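Local coordinates for protein serine proteinase inhibitor A (Sagittaria sagittifolia, PDB 3E8L) that inhibits serine proteases, probably through two reactive sites that let it block trypsin and chymotrypsin at the same time, at residues A[78-81]-A[82-85]; A[92-95]-A[96-99]. The protein carries 2 engineered substitutions. All coordinates share one frame; numbering follows the deposited sequence.

Contact 1: residues A[78-81]-A[82-85]; sequences VMQL and GSRY
Gln-80 and Tyr-85 close this short loop by a bond from backbone to side chain: the N-H of Gln-80 donates to the phenol OH of Tyr-85, N to OH 2.8 Å, and at 173° the hydrogen points almost straight at its acceptor. The carbonyl of the same residue is used as well. In a type II beta turn from Gln-80 to Ser-83, Ser-83 N donates to Gln-80 O over 3.0 Å, approaching at 33° from the carbonyl plane. A water is the second donor to that oxygen, 3.0 Å from Gln-80 O, and it also donates to Ser-83 O at 2.9 Å, bridging the carbonyls at the two ends of the turn. Thus both polar backbone atoms of Gln-80 are engaged, and its oxygen takes two bonds. Gly-82 takes the third turn position with a positive phi, the backbone conformation that suits glycine in a type II turn. The Tyr-85 ring reaches back over the loop because its CG stands anti to the carbonyl carbon, chi1 -55°. Gln-80 O and the water both lie at the ring edge, in its plane. Met-79 crosses the ring at a slant, its CG 3.5 Å from Tyr-85 CE2, while its sulfur makes an oblique Met-aromatic contact, SD 5.0 Å from the centroid of the Tyr-85 ring. The bond at OH and the packing of Met-79 together limit how the ring can move. Around the loop, Met-79 forms backbone hydrogen bonds with Val-11 and Val-19, and Arg-84 makes a salt bridge to Glu-132. The turn leads into strand 84-89, which lies between strands 67-70 and 130-135 in a four-stranded antiparallel sheet of the beta-trefoil.

Contact 2: residues A[92-95]-A[96-99]; sequences PVPL and ICDT
A type I beta turn, Pro-94 to Cys-97, ends the short strand 92-94 on a protein-binding edge of the beta-trefoil, and its place is consistent with one of the inhibitor's two reactive sites. Pro-92, Val-93 and Pro-94 pair as an antiparallel ladder with a strand of another protein's chain, so that the sheet runs on across the interface, and Leu-95 and Ile-96 at the turn corners pack on polar side chains of that chain. Inside the loop one bond closes the turn: Cys-97 N donates to Pro-94 O at 2.8 Å, with an N-H...O angle of 162° and the donor tilted 30° from the carbonyl plane. Pro-94 can give no N-H of its own, but its carbonyl carries this closure, and Cys-97 CB lies alongside at 3.5 Å from Pro-94 O. The cysteine sulfur stands anti to its carbonyl carbon (chi1 -65°), which places SG beside the proline ring, 4.1 Å from Pro-94 CG, and lets it form the disulfide to Cys-51. The turn is therefore tied down twice, by a hydrogen bond across it and by a covalent link to a distant part of the chain. Farther back, Val-93 fills the inner side of the bend, where its two methyls have different tasks. Val-93 CG2 meets Cys-97 CB at 4.2 Å, and the Val-93 side chain crosses that of Thr-99 at a slant, Val-93 CG2 lying 3.9 Å from Thr-99 CG2. The hydroxyl of Thr-99 serves another purpose, its OG1 being hydrogen-bonded to Phe-89 O, the carbonyl at the end of strand 84-89. The other Val-93 methyl lies close against a backbone oxygen, CG1 being 3.2 Å from Cys-97 O.

In the fold
The two contacts are two solutions to turning the chain in one beta-trefoil. Each is a partly buried beta turn near the surface, closed by a backbone bond between its first and fourth residues, and each touches the chain of another protein. They follow in series: contact 1 runs into strand 84-89, and contact 2 begins on the next strand, 92-94; their centres are 25 Å apart. Contact 1 is a type II turn whose internal bonds are to a tyrosine hydroxyl and a bridging water, with a methionine packed on the ring. Contact 2 is a type I turn, set farther from the chain centre, with chiefly aliphatic internal packing and a disulfide as its firm tie.

Contact 1: residues A[78-81]-A[82-85]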
loop_
_atom_site.group_PDB
_atom_site.type_symbol
_atom_site.label_atom_id
_atom_site.label_comp_id
_atom_site.label_asym_id
_atom_site.label_seq_id
_atom_site.Cartn_x
_atom_site.Cartn_y
_atom_site.Cartn_z
ATOM N N VAL A 78 13.101 2.424 12.031
ATOM C CA VAL A 78 12.879 1.171 12.724
ATOM C C VAL A 78 11.390 0.886 12.829
ATOM O O VAL A 78 10.603 1.806 12.988
ATOM C CB VAL A 78 13.589 1.187 14.121
ATOM C CG1 VAL A 78 12.610 1.315 15.268
ATOM C CG2 VAL A 78 14.438 -0.038 14.286
ATOM N N MET A 79 10.995 -0.378 12.718
ATOM C CA MET A 79 9.584 -0.738 12.814
ATOM C C MET A 79 9.115 -0.567 14.257
ATOM O O MET A 79 9.734 -1.109 15.174
ATOM C CB MET A 79 9.349 -2.169 12.285
ATOM C CG MET A 79 7.969 -2.723 12.532
ATOM S SD MET A 79 7.479 -4.296 11.762
ATOM C CE MET A 79 8.911 -4.862 10.892
ATOM N N GLN A 80 8.042 0.206 14.454
ATOM C CA GLN A 80 7.507 0.454 15.805
ATOM C C GLN A 80 6.206 -0.292 16.069
ATOM O O GLN A 80 5.333 -0.336 15.210
ATOM C CB GLN A 80 7.328 1.952 16.090
ATOM C CG GLN A 80 8.618 2.712 16.417
ATOM C CD GLN A 80 8.480 4.238 16.250
ATOM O OE1 GLN A 80 7.541 4.730 15.591
ATOM N NE2 GLN A 80 9.420 4.992 16.842
ATOM N N LEU A 81 6.092 -0.870 17.265
ATOM C CA LEU A 81 4.890 -1.579 17.706
ATOM C C LEU A 81 3.635 -0.752 17.522
ATOM O O LEU A 81 3.602 0.421 17.859
ATOM C CB LEU A 81 5.027 -1.977 19.166
ATOM C CG LEU A 81 5.219 -3.437 19.577
ATOM C CD1 LEU A 81 5.591 -4.337 18.455
ATOM C CD2 LEU A 81 6.231 -3.514 20.698
ATOM N N GLY A 82 2.618 -1.359 16.927
ATOM C CA GLY A 82 1.351 -0.680 16.709
ATOM C C GLY A 82 1.306 0.157 15.445
ATOM O O GLY A 82 0.227 0.605 15.023
ATOM N N SER A 83 2.465 0.389 14.836
ATOM C CA SER A 83 2.513 1.239 13.650
ATOM C C SER A 83 2.184 0.421 12.423
ATOM O O SER A 83 2.090 -0.800 12.476
ATOM C CB SER A 83 3.882 1.886 13.480
ATOM O OG SER A 83 3.973 3.043 14.262
ATOM N N ARG A 84 2.021 1.108 11.312
ATOM C CA ARG A 84 1.569 0.463 10.089
ATOM C C ARG A 84 2.582 0.553 8.958
ATOM O O ARG A 84 3.166 1.607 8.705
ATOM C CB ARG A 84 0.193 1.004 9.677
ATOM C CG ARG A 84 -0.911 0.229 10.350
ATOM C CD ARG A 84 -1.211 0.705 11.778
ATOM N NE ARG A 84 -2.034 1.882 11.645
ATOM C CZ ARG A 84 -3.257 2.018 12.111
ATOM N NH1 ARG A 84 -3.820 1.068 12.838
ATOM N NH2 ARG A 84 -3.894 3.143 11.854
ATOM N N TYR A 85 2.781 -0.576 8.299
ATOM C CA TYR A 85 3.775 -0.690 7.252
ATOM C C TYR A 85 3.300 -1.490 6.065
ATOM O O TYR A 85 2.466 -2.395 6.192
ATOM C CB TYR A 85 5.038 -1.313 7.814
ATOM C CG TYR A 85 5.533 -0.547 8.991
ATOM C CD1 TYR A 85 6.175 0.680 8.823
ATOM C CD2 TYR A 85 5.336 -1.025 10.277
ATOM C CE1 TYR A 85 6.625 1.404 9.921
ATOM C CE2 TYR A 85 5.769 -0.312 11.376
ATOM C CZ TYR A 85 6.410 0.899 11.198
ATOM O OH TYR A 85 6.839 1.587 12.303
HETATM O O HOH W 1 4.368 -2.443 13.349
#

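Contact 2: residues A[92-95]-A[96-99]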
loop_
_atom_site.group_PDB
_atom_site.type_symbol
_atom_site.label_atom_id
_atom_site.label_comp_id
_atom_site.label_asym_id
_atom_site.label_seq_id
_atom_site.Cartn_x
_atom_site.Cartn_y
_atom_site.Cartn_z
ATOM N N PRO A 92 11.862 -12.529 -7.396
ATOM C CA PRO A 92 11.960 -12.144 -8.802
ATOM C C PRO A 92 10.551 -11.986 -9.355
ATOM O O PRO A 92 9.666 -12.775 -9.007
ATOM C CB PRO A 92 12.669 -13.335 -9.445
ATOM C CG PRO A 92 13.274 -14.104 -8.320
ATOM C CD PRO A 92 12.358 -13.896 -7.173
ATOM N N VAL A 93 10.340 -10.976 -10.198
ATOM C CA VAL A 93 8.991 -10.659 -10.665
ATOM C C VAL A 93 9.041 -9.938 -12.013
ATOM O O VAL A 93 9.979 -9.198 -12.270
ATOM C CB VAL A 93 8.287 -9.824 -9.566
ATOM C CG1 VAL A 93 8.126 -8.399 -9.969
ATOM C CG2 VAL A 93 6.989 -10.459 -9.158
ATOM N N PRO A 94 8.056 -10.172 -12.902
ATOM C CA PRO A 94 7.997 -9.336 -14.108
ATOM C C PRO A 94 7.636 -7.905 -13.709
ATOM O O PRO A 94 6.834 -7.727 -12.786
ATOM C CB PRO A 94 6.868 -9.969 -14.920
ATOM C CG PRO A 94 5.988 -10.631 -13.905
ATOM C CD PRO A 94 6.912 -11.102 -12.816
ATOM N N LEU A 95 8.212 -6.896 -14.376
ATOM C CA LEU A 95 8.158 -5.523 -13.819
ATOM C C LEU A 95 6.767 -4.877 -13.798
ATOM O O LEU A 95 6.561 -3.889 -13.106
ATOM C CB LEU A 95 9.240 -4.595 -14.382
ATOM C CG LEU A 95 10.695 -5.032 -14.146
ATOM C CD1 LEU A 95 11.661 -3.962 -14.615
ATOM C CD2 LEU A 95 10.966 -5.412 -12.677
ATOM N N ILE A 96 5.806 -5.452 -14.517
ATOM C CA ILE A 96 4.429 -5.011 -14.381
ATOM C C ILE A 96 3.822 -5.381 -12.984
ATOM O O ILE A 96 2.802 -4.815 -12.562
ATOM C CB ILE A 96 3.572 -5.482 -15.588
ATOM C CG1 ILE A 96 2.326 -4.589 -15.768
ATOM C CG2 ILE A 96 3.263 -6.986 -15.483
ATOM C CD1 ILE A 96 1.280 -5.090 -16.782
ATOM N N CYS A 97 4.474 -6.248 -12.242
ATOM C CA CYS A 97 3.943 -6.661 -10.962
ATOM C C CYS A 97 4.726 -6.138 -9.758
ATOM O O CYS A 97 5.932 -6.137 -9.779
ATOM C CB CYS A 97 3.886 -8.197 -10.920
ATOM S SG CYS A 97 2.761 -8.982 -12.079
ATOM N N ASP A 98 4.030 -5.700 -8.711
ATOM C CA ASP A 98 4.650 -5.471 -7.424
ATOM C C ASP A 98 4.451 -6.711 -6.562
ATOM O O ASP A 98 3.947 -7.726 -7.025
ATOM C CB ASP A 98 4.134 -4.200 -6.743
ATOM C CG ASP A 98 2.650 -4.241 -6.454
ATOM O OD1 ASP A 98 2.169 -5.250 -5.910
ATOM O OD2 ASP A 98 1.963 -3.248 -6.755
ATOM N N THR A 99 4.865 -6.624 -5.311
ATOM C CA THR A 99 4.892 -7.749 -4.399
ATOM C C THR A 99 4.355 -7.329 -3.011
ATOM O O THR A 99 4.584 -8.019 -2.008
ATOM C CB THR A 99 6.346 -8.324 -4.257
ATOM O OG1 THR A 99 7.198 -7.319 -3.701
ATOM C CG2 THR A 99 6.913 -8.772 -5.588
#